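PDB 2J2M: catalase from Exiguobacterium oxidotolerans, which catalyses the breakdown of hydrogen peroxide into water and oxygen at a heme group. Local coordinates for residues A[133-138]-A[178-183]; A[422-427]-A[464-469]; A[461-464]-A[469-472]. All coordinates share one frame; numbering follows the deposited sequence.

Interaction 1 (A[133-138]-A[178-183]). With HEM (protoporphyrin IX containing Fe), chain E.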
loop_
_atom_site.group_PDB
_atom_site.type_symbol
_atom_site.label_atom_id
_atom_site.label_comp_id
_atom_site.label_asym_id
_atom_site.label_seq_id
_atom_site.Cartn_x
_atom_site.Cartn_y
_atom_site.Cartn_z
ATOM N N VAL A 133 2.351 -14.804 -32.690
ATOM C CA VAL A 133 2.229 -15.980 -31.819
ATOM C C VAL A 133 2.893 -15.739 -30.466
ATOM O O VAL A 133 3.497 -14.668 -30.264
ATOM C CB VAL A 133 2.778 -17.266 -32.508
ATOM C CG1 VAL A 133 2.050 -17.506 -33.829
ATOM C CG2 VAL A 133 4.274 -17.142 -32.768
ATOM N N PHE A 134 2.747 -16.710 -29.544
ATOM C CA PHE A 134 3.414 -16.677 -28.244
ATOM C C PHE A 134 4.261 -17.920 -27.941
ATOM O O PHE A 134 4.152 -18.949 -28.643
ATOM C CB PHE A 134 2.416 -16.403 -27.105
ATOM C CG PHE A 134 2.981 -15.561 -26.010
ATOM C CD1 PHE A 134 3.148 -16.079 -24.741
ATOM C CD2 PHE A 134 3.402 -14.247 -26.267
ATOM C CE1 PHE A 134 3.684 -15.290 -23.688
ATOM C CE2 PHE A 134 3.965 -13.453 -25.257
ATOM C CZ PHE A 134 4.083 -13.979 -23.941
ATOM N N PHE A 135 5.108 -17.819 -26.911
ATOM C CA PHE A 135 6.020 -18.909 -26.542
ATOM C C PHE A 135 5.276 -20.108 -25.950
ATOM O O PHE A 135 5.747 -21.231 -26.054
ATOM C CB PHE A 135 7.086 -18.477 -25.519
ATOM C CG PHE A 135 7.919 -17.239 -25.908
ATOM C CD1 PHE A 135 7.459 -15.949 -25.624
ATOM C CD2 PHE A 135 9.179 -17.383 -26.460
ATOM C CE1 PHE A 135 8.218 -14.823 -25.926
ATOM C CE2 PHE A 135 9.966 -16.273 -26.752
ATOM C CZ PHE A 135 9.481 -14.975 -26.487
ATOM N N ILE A 136 4.129 -19.856 -25.328
ATOM C CA ILE A 136 3.429 -20.819 -24.462
ATOM C C ILE A 136 1.915 -20.757 -24.736
ATOM O O ILE A 136 1.428 -19.823 -25.366
ATOM C CB ILE A 136 3.725 -20.579 -22.917
ATOM C CG1 ILE A 136 3.335 -19.161 -22.456
ATOM C CG2 ILE A 136 5.176 -20.821 -22.573
ATOM C CD1 ILE A 136 3.231 -19.026 -20.949
ATOM N N ARG A 137 1.170 -21.742 -24.276
ATOM C CA ARG A 137 -0.257 -21.803 -24.605
ATOM C C ARG A 137 -1.194 -21.910 -23.400
ATOM O O ARG A 137 -2.391 -22.090 -23.579
ATOM C CB ARG A 137 -0.543 -22.924 -25.618
ATOM C CG ARG A 137 -0.379 -24.373 -25.072
ATOM C CD ARG A 137 -0.705 -25.376 -26.199
ATOM N NE ARG A 137 0.295 -26.432 -26.167
ATOM C CZ ARG A 137 1.097 -26.782 -27.166
ATOM N NH1 ARG A 137 1.002 -26.237 -28.382
ATOM N NH2 ARG A 137 1.976 -27.738 -26.939
ATOM N N ASP A 138 -0.640 -21.813 -22.189
ATOM C CA ASP A 138 -1.420 -21.876 -20.955
ATOM C C ASP A 138 -0.801 -20.890 -19.940
ATOM O O ASP A 138 0.429 -20.819 -19.789
ATOM C CB ASP A 138 -1.422 -23.307 -20.396
ATOM C CG ASP A 138 -2.445 -23.506 -19.280
ATOM O OD1 ASP A 138 -2.499 -22.661 -18.331
ATOM O OD2 ASP A 138 -3.207 -24.521 -19.351
ATOM N N MET A 178 11.051 -18.864 -33.809
ATOM C CA MET A 178 11.205 -18.570 -35.245
ATOM C C MET A 178 10.966 -17.110 -35.597
ATOM O O MET A 178 11.623 -16.593 -36.493
ATOM C CB MET A 178 10.279 -19.420 -36.113
ATOM C CG MET A 178 10.609 -20.883 -36.158
ATOM S SD MET A 178 12.116 -21.317 -37.077
ATOM C CE MET A 178 11.910 -23.095 -36.947
ATOM N N HIS A 179 10.032 -16.453 -34.907
ATOM C CA HIS A 179 9.691 -15.043 -35.172
ATOM C C HIS A 179 10.627 -14.032 -34.491
ATOM O O HIS A 179 11.047 -13.036 -35.079
ATOM C CB HIS A 179 8.263 -14.762 -34.697
ATOM C CG HIS A 179 7.209 -15.500 -35.465
ATOM N ND1 HIS A 179 6.873 -16.808 -35.197
ATOM C CD2 HIS A 179 6.425 -15.114 -36.502
ATOM C CE1 HIS A 179 5.915 -17.194 -36.021
ATOM N NE2 HIS A 179 5.611 -16.179 -36.809
ATOM N N ILE A 180 10.939 -14.320 -33.238
ATOM C CA ILE A 180 11.599 -13.401 -32.341
ATOM C C ILE A 180 13.077 -13.250 -32.716
ATOM O O ILE A 180 13.685 -12.187 -32.515
ATOM C CB ILE A 180 11.355 -13.877 -30.845
ATOM C CG1 ILE A 180 10.843 -12.734 -29.964
ATOM C CG2 ILE A 180 12.537 -14.629 -30.259
ATOM C CD1 ILE A 180 11.886 -12.002 -29.197
ATOM N N PHE A 181 13.652 -14.317 -33.279
ATOM C CA PHE A 181 15.052 -14.276 -33.701
ATOM C C PHE A 181 15.265 -13.923 -35.167
ATOM O O PHE A 181 16.402 -13.963 -35.642
ATOM C CB PHE A 181 15.787 -15.554 -33.301
ATOM C CG PHE A 181 16.058 -15.652 -31.824
ATOM C CD1 PHE A 181 15.275 -16.470 -31.017
ATOM C CD2 PHE A 181 17.097 -14.925 -31.241
ATOM C CE1 PHE A 181 15.516 -16.569 -29.656
ATOM C CE2 PHE A 181 17.354 -15.013 -29.861
ATOM C CZ PHE A 181 16.562 -15.834 -29.071
ATOM N N THR A 182 14.199 -13.561 -35.886
ATOM C CA THR A 182 14.365 -12.774 -37.107
ATOM C C THR A 182 14.741 -11.349 -36.665
ATOM O O THR A 182 14.838 -11.068 -35.459
ATOM C CB THR A 182 13.086 -12.748 -38.058
ATOM O OG1 THR A 182 11.987 -12.042 -37.454
ATOM C CG2 THR A 182 12.655 -14.156 -38.476
ATOM N N ASP A 183 14.949 -10.445 -37.613
ATOM C CA ASP A 183 15.184 -9.044 -37.248
ATOM C C ASP A 183 13.887 -8.361 -36.752
ATOM O O ASP A 183 13.937 -7.264 -36.151
ATOM C CB ASP A 183 15.860 -8.253 -38.382
ATOM C CG ASP A 183 17.321 -8.686 -38.636
ATOM O OD1 ASP A 183 17.939 -9.419 -37.826
ATOM O OD2 ASP A 183 17.873 -8.292 -39.668
HETATM C CHA HEM E . 1.495 -6.547 -19.705
HETATM C CHB HEM E . 1.004 -8.498 -24.153
HETATM C CHC HEM E . 0.627 -12.862 -22.132
HETATM C CHD HEM E . 0.425 -10.880 -17.741
HETATM C C1A HEM E . 1.353 -6.677 -21.084
HETATM C C2A HEM E . 1.320 -5.603 -22.075
HETATM C C3A HEM E . 1.185 -6.150 -23.307
HETATM C C4A HEM E . 1.133 -7.579 -23.140
HETATM C CMA HEM E . 1.096 -5.433 -24.676
HETATM C CAA HEM E . 1.445 -4.097 -21.725
HETATM C CBA HEM E . 0.093 -3.409 -21.518
HETATM C CGA HEM E . 0.389 -1.950 -21.251
HETATM O O1A HEM E . 0.161 -1.469 -20.109
HETATM O O2A HEM E . 0.884 -1.265 -22.187
HETATM C C1B HEM E . 0.794 -9.843 -24.003
HETATM C C2B HEM E . 0.393 -10.781 -25.040
HETATM C C3B HEM E . 0.301 -11.976 -24.458
HETATM C C4B HEM E . 0.629 -11.837 -23.060
HETATM C CMB HEM E . 0.079 -10.451 -26.526
HETATM C CAB HEM E . -0.137 -13.300 -25.106
HETATM C CBB HEM E . 0.277 -13.657 -26.318
HETATM C C1C HEM E . 0.442 -12.734 -20.781
HETATM C C2C HEM E . 0.048 -13.772 -19.850
HETATM C C3C HEM E . -0.012 -13.192 -18.635
HETATM C C4C HEM E . 0.350 -11.791 -18.765
HETATM C CMC HEM E . -0.285 -15.255 -20.195
HETATM C CAC HEM E . -0.361 -13.856 -17.282
HETATM C CBC HEM E . -1.624 -14.147 -16.948
HETATM C C1D HEM E . 0.723 -9.538 -17.821
HETATM C C2D HEM E . 0.796 -8.637 -16.688
HETATM C C3D HEM E . 1.118 -7.276 -17.304
HETATM C C4D HEM E . 1.213 -7.495 -18.743
HETATM C CMD HEM E . 0.540 -8.983 -15.182
HETATM C CAD HEM E . 1.296 -5.937 -16.564
HETATM C CBD HEM E . 0.022 -5.120 -16.791
HETATM C CGD HEM E . -0.071 -3.924 -15.863
HETATM O O1D HEM E . 0.724 -3.774 -14.876
HETATM O O2D HEM E . -0.982 -3.105 -16.108
HETATM N NA HEM E . 1.228 -7.862 -21.787
HETATM N NB HEM E . 0.935 -10.520 -22.811
HETATM N NC HEM E . 0.610 -11.548 -20.087
HETATM N ND HEM E . 0.962 -8.832 -18.990
HETATM FE FE HEM E . 0.638 -9.637 -20.902
#
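The carbonyl oxygen of His179, whose imidazole rests against Val133, is gripped by two donors as helix 174-180 ends. Thr182 OG1 gives the shorter bond, 2.7 Å to His179 O, tilted 21° from the carbonyl plane, and Thr182 N adds a longer one, 3.3 Å to the same oxygen. The imidazole ND1 is spent on the carbonyl oxygen of Asn175, one turn back in the helix, which fixes the ring where it meets residues 133-138. There the methyl CG2 of Val133 comes in at ND1 and CE1 of His179, 3.6 Å from each, and the two side chains cross at about a right angle. With CG beside the backbone N and turned away from the carbonyl carbon (chi1 -54°), Phe135 brings the end of its ring towards the helix, where CZ lies 4.4 Å from CG1 of Ile180. Phe134 turns instead to the heme. Its ring is sandwiched, with Phe135 CD1 over the centre of one face and the heme vinyl on the other, CAB standing 3.8 Å above the plane towards the rim. The vinyl end carbon CBB comes closest, 3.2 Å from Phe134 CD2. With an alanine at Phe134, the vinyl would probably lose its aromatic backing and gain freedom to turn, and Phe135 would lose the ring beneath it. Phe134 is thus part of the heme pocket, while its neighbours on both sides tie that wall to helix 174-180. Residues 133-138 run in the loop between strand 122-129 and helix 142-149; Met145 of that helix touches both phenylalanines, and Phe181 packs on helix 433-447.

Interaction 2 (A[422-427]-A[464-469]); sequences GQAGEV and YRADAS
Helix 422-430 packs against residues 466-467 so closely that the CA atoms of Gly425 and Ala466 are 4.0 Å apart, joining helices of the C-terminal catalase-related immune-responsive region (414-478). No side chain intervenes at that point: a CB on Gly425 would run into the carbonyl oxygen of Ala466, and the glycine CA instead makes a CA-H...O contact with Ala466 O at 3.1 Å, with an angle of 126° at the hydrogen. The methyl group of Ala466 lies alongside, its CB 3.6 Å from Gly425 N and 4.0 Å from the CB of Ala424. Just beyond, Asp467 serves as N-cap of helix 468-477. Its OD1 accepts from the backbone N of Leu470 and, on its syn lone pair, from Ser469 OG at 2.8 Å. The other oxygen, OD2, forms a salt bridge with Arg429, whose NH2 also bonds to Ala466 O. Across the two segments themselves there is no conventional hydrogen bond. The join therefore rests on small residues and close backbone packing, while the buried carbonyl and carboxylate find their polar partners in Arg429 and the capped helix end.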
loop_
_atom_site.group_PDB
_atom_site.type_symbol
_atom_site.label_atom_id
_atom_site.label_comp_id
_atom_site.label_asym_id
_atom_site.label_seq_id
_atom_site.Cartn_x
_atom_site.Cartn_y
_atom_site.Cartn_z
ATOM N N GLY A 422 5.458 -28.359 -36.414
ATOM C CA GLY A 422 4.937 -28.377 -37.776
ATOM C C GLY A 422 4.721 -26.977 -38.290
ATOM O O GLY A 422 5.215 -26.627 -39.373
ATOM N N GLN A 423 3.992 -26.158 -37.529
ATOM C CA GLN A 423 3.727 -24.801 -38.002
ATOM C C GLN A 423 4.986 -23.915 -37.982
ATOM O O GLN A 423 5.202 -23.096 -38.899
ATOM C CB GLN A 423 2.552 -24.139 -37.282
ATOM C CG GLN A 423 2.219 -22.831 -37.998
ATOM C CD GLN A 423 1.014 -22.114 -37.461
ATOM O OE1 GLN A 423 1.150 -21.193 -36.654
ATOM N NE2 GLN A 423 -0.168 -22.507 -37.919
ATOM N N ALA A 424 5.804 -24.096 -36.942
ATOM C CA ALA A 424 7.125 -23.467 -36.858
ATOM C C ALA A 424 7.938 -23.707 -38.133
ATOM O O ALA A 424 8.537 -22.772 -38.685
ATOM C CB ALA A 424 7.875 -23.985 -35.652
ATOM N N GLY A 425 7.937 -24.955 -38.607
ATOM C CA GLY A 425 8.583 -25.295 -39.882
ATOM C C GLY A 425 8.019 -24.515 -41.051
ATOM O O GLY A 425 8.773 -23.917 -41.812
ATOM N N GLU A 426 6.693 -24.518 -41.196
ATOM C CA GLU A 426 6.014 -23.732 -42.234
ATOM C C GLU A 426 6.397 -22.260 -42.162
ATOM O O GLU A 426 6.687 -21.651 -43.191
ATOM C CB GLU A 426 4.494 -23.855 -42.128
ATOM C CG GLU A 426 3.937 -25.269 -42.333
ATOM C CD GLU A 426 2.456 -25.333 -42.031
ATOM O OE1 GLU A 426 1.660 -24.888 -42.891
ATOM O OE2 GLU A 426 2.091 -25.814 -40.928
ATOM N N VAL A 427 6.408 -21.695 -40.950
ATOM C CA VAL A 427 6.861 -20.309 -40.751
ATOM C C VAL A 427 8.286 -20.137 -41.267
ATOM O O VAL A 427 8.558 -19.181 -42.001
ATOM C CB VAL A 427 6.732 -19.803 -39.272
ATOM C CG1 VAL A 427 7.459 -18.450 -39.089
ATOM C CG2 VAL A 427 5.252 -19.690 -38.840
ATOM N N TYR A 464 15.350 -28.580 -35.703
ATOM C CA TYR A 464 15.489 -29.619 -36.735
ATOM C C TYR A 464 14.127 -30.224 -37.101
ATOM O O TYR A 464 13.798 -30.324 -38.266
ATOM C CB TYR A 464 16.472 -30.727 -36.306
ATOM C CG TYR A 464 16.731 -31.750 -37.405
ATOM C CD1 TYR A 464 17.805 -31.598 -38.282
ATOM C CD2 TYR A 464 15.882 -32.848 -37.586
ATOM C CE1 TYR A 464 18.049 -32.515 -39.285
ATOM C CE2 TYR A 464 16.107 -33.768 -38.591
ATOM C CZ TYR A 464 17.197 -33.597 -39.438
ATOM O OH TYR A 464 17.438 -34.507 -40.445
ATOM N N ARG A 465 13.347 -30.597 -36.087
ATOM C CA ARG A 465 11.995 -31.154 -36.260
ATOM C C ARG A 465 11.047 -30.238 -37.023
ATOM O O ARG A 465 10.107 -30.701 -37.668
ATOM C CB ARG A 465 11.373 -31.440 -34.909
ATOM C CG ARG A 465 12.027 -32.547 -34.159
ATOM C CD ARG A 465 11.321 -32.714 -32.834
ATOM N NE ARG A 465 12.129 -33.459 -31.886
ATOM C CZ ARG A 465 11.625 -34.208 -30.912
ATOM N NH1 ARG A 465 10.301 -34.318 -30.764
ATOM N NH2 ARG A 465 12.445 -34.864 -30.091
ATOM N N ALA A 466 11.286 -28.934 -36.896
ATOM C CA ALA A 466 10.512 -27.924 -37.593
ATOM C C ALA A 466 10.959 -27.866 -39.045
ATOM O O ALA A 466 10.147 -27.927 -39.964
ATOM C CB ALA A 466 10.677 -26.573 -36.907
ATOM N N ASP A 467 12.264 -27.747 -39.240
ATOM C CA ASP A 467 12.829 -27.762 -40.560
ATOM C C ASP A 467 14.221 -28.368 -40.488
ATOM O O ASP A 467 15.090 -27.853 -39.782
ATOM C CB ASP A 467 12.904 -26.353 -41.121
ATOM C CG ASP A 467 13.427 -26.329 -42.536
ATOM O OD1 ASP A 467 14.647 -26.079 -42.722
ATOM O OD2 ASP A 467 12.623 -26.579 -43.456
ATOM N N ALA A 468 14.419 -29.452 -41.228
ATOM C CA ALA A 468 15.654 -30.229 -41.197
ATOM C C ALA A 468 16.879 -29.430 -41.629
ATOM O O ALA A 468 17.934 -29.565 -41.019
ATOM C CB ALA A 468 15.506 -31.511 -42.041
ATOM N N SER A 469 16.744 -28.596 -42.661
ATOM C CA SER A 469 17.886 -27.808 -43.143
ATOM C C SER A 469 18.304 -26.698 -42.175
ATOM O O SER A 469 19.502 -26.444 -42.012
ATOM C CB SER A 469 17.668 -27.264 -44.560
ATOM O OG SER A 469 16.775 -26.173 -44.584
#

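Interaction 3 (A[461-464]-A[469-472])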
loop_
_atom_site.group_PDB
_atom_site.type_symbol
_atom_site.label_atom_id
_atom_site.label_comp_id
_atom_site.label_asym_id
_atom_site.label_seq_id
_atom_site.Cartn_x
_atom_site.Cartn_y
_atom_site.Cartn_z
ATOM N N CYS A 461 17.757 -29.692 -31.950
ATOM C CA CYS A 461 16.767 -30.742 -32.212
ATOM C C CYS A 461 15.353 -30.201 -32.408
ATOM O O CYS A 461 14.675 -30.607 -33.353
ATOM C CB CYS A 461 16.805 -31.843 -31.142
ATOM S SG CYS A 461 18.309 -32.875 -31.284
ATOM N N ASN A 462 14.916 -29.290 -31.537
ATOM C CA ASN A 462 13.602 -28.657 -31.685
ATOM C C ASN A 462 13.483 -27.943 -33.040
ATOM O O ASN A 462 12.521 -28.154 -33.765
ATOM C CB ASN A 462 13.299 -27.697 -30.518
ATOM C CG ASN A 462 13.071 -28.423 -29.195
ATOM O OD1 ASN A 462 12.895 -29.636 -29.163
ATOM N ND2 ASN A 462 13.075 -27.679 -28.102
ATOM N N PHE A 463 14.464 -27.122 -33.387
ATOM C CA PHE A 463 14.494 -26.500 -34.706
ATOM C C PHE A 463 14.565 -27.511 -35.877
ATOM O O PHE A 463 13.900 -27.327 -36.912
ATOM C CB PHE A 463 15.622 -25.466 -34.782
ATOM C CG PHE A 463 15.337 -24.202 -34.000
ATOM C CD1 PHE A 463 16.120 -23.851 -32.898
ATOM C CD2 PHE A 463 14.256 -23.381 -34.346
ATOM C CE1 PHE A 463 15.841 -22.682 -32.150
ATOM C CE2 PHE A 463 13.962 -22.201 -33.617
ATOM C CZ PHE A 463 14.753 -21.855 -32.511
ATOM N N TYR A 464 15.350 -28.580 -35.703
ATOM C CA TYR A 464 15.489 -29.619 -36.735
ATOM C C TYR A 464 14.127 -30.224 -37.101
ATOM O O TYR A 464 13.798 -30.324 -38.266
ATOM C CB TYR A 464 16.472 -30.727 -36.306
ATOM C CG TYR A 464 16.731 -31.750 -37.405
ATOM C CD1 TYR A 464 17.805 -31.598 -38.282
ATOM C CD2 TYR A 464 15.882 -32.848 -37.586
ATOM C CE1 TYR A 464 18.049 -32.515 -39.285
ATOM C CE2 TYR A 464 16.107 -33.768 -38.591
ATOM C CZ TYR A 464 17.197 -33.597 -39.438
ATOM O OH TYR A 464 17.438 -34.507 -40.445
ATOM N N SER A 469 16.744 -28.596 -42.661
ATOM C CA SER A 469 17.886 -27.808 -43.143
ATOM C C SER A 469 18.304 -26.698 -42.175
ATOM O O SER A 469 19.502 -26.444 -42.012
ATOM C CB SER A 469 17.668 -27.264 -44.560
ATOM O OG SER A 469 16.775 -26.173 -44.584
ATOM N N LEU A 470 17.337 -26.052 -41.517
ATOM C CA LEU A 470 17.672 -25.091 -40.462
ATOM C C LEU A 470 18.449 -25.782 -39.347
ATOM O O LEU A 470 19.464 -25.257 -38.869
ATOM C CB LEU A 470 16.422 -24.403 -39.877
ATOM C CG LEU A 470 16.670 -23.546 -38.612
ATOM C CD1 LEU A 470 17.641 -22.348 -38.867
ATOM C CD2 LEU A 470 15.369 -23.067 -37.971
ATOM N N GLY A 471 17.952 -26.942 -38.921
ATOM C CA GLY A 471 18.606 -27.709 -37.874
ATOM C C GLY A 471 20.021 -28.121 -38.259
ATOM O O GLY A 471 20.917 -28.096 -37.420
ATOM N N GLU A 472 20.217 -28.489 -39.527
ATOM C CA GLU A 472 21.552 -28.814 -40.041
ATOM C C GLU A 472 22.506 -27.607 -40.017
ATOM O O GLU A 472 23.670 -27.726 -39.609
ATOM C CB GLU A 472 21.470 -29.375 -41.461
ATOM C CG GLU A 472 20.893 -30.776 -41.572
ATOM C CD GLU A 472 20.553 -31.142 -43.023
ATOM O OE1 GLU A 472 20.153 -32.314 -43.271
ATOM O OE2 GLU A 472 20.683 -30.247 -43.913
#
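This is a short-range helix-helix contact at the C-terminal end of the chain, where helix 453-466 turns tightly into helix 468-477 and the second helix folds back on the first. The backbones meet at Tyr464 and Gly471, with 3.8 Å between their CA atoms; a CB at Gly471 would collide with the CA of Tyr464. On the buried flank, the methyl CD2 of Leu470 lies 3.8 Å from CD2 of Phe463, approaching the ring obliquely. Leu470 reaches it because its CG is anti to the backbone N (chi1 171°) and the chain end bends back towards the first helix. On the more open flank the Tyr464 ring presents its edge: CD1 is 4.0 Å from the CA of Gly471, and CE1 is 4.0 Å from CG of Glu472. Only the aliphatic part of Glu472 takes part, with its carboxylate plane turned 53° from the ring. CA of Ala468, at the start of the second helix, lies 3.8 Å above one face of the same tyrosine, towards the rim. Two helices joined by a tight turn at Asp467 and closed by apolar packing form a helical hairpin, part of the C-terminal helical region found in many heme catalases.

Met178, on the 178-183 segment of interaction 1, packs against both of the other contacts. Its methyl CE lies 3.7 Å from CB of Ala466 in interaction 2 and 3.5 Å from CD2 of Phe463 in interaction 3. His179 adds a second bridge, its CE1 3.7 Å from CG1 of Val427. Interactions 2 and 3 share the turn between helices 453-466 and 468-477, their centres about 7 Å apart; the centre of interaction 1 is about 14 Å from that of interaction 2 and 16 Å from that of interaction 3. Interaction 1 alone reaches the heme: His179 and Ile180 meet the loop that carries Phe134 to it, which places helix 174-180 between pocket wall and C-terminal helices.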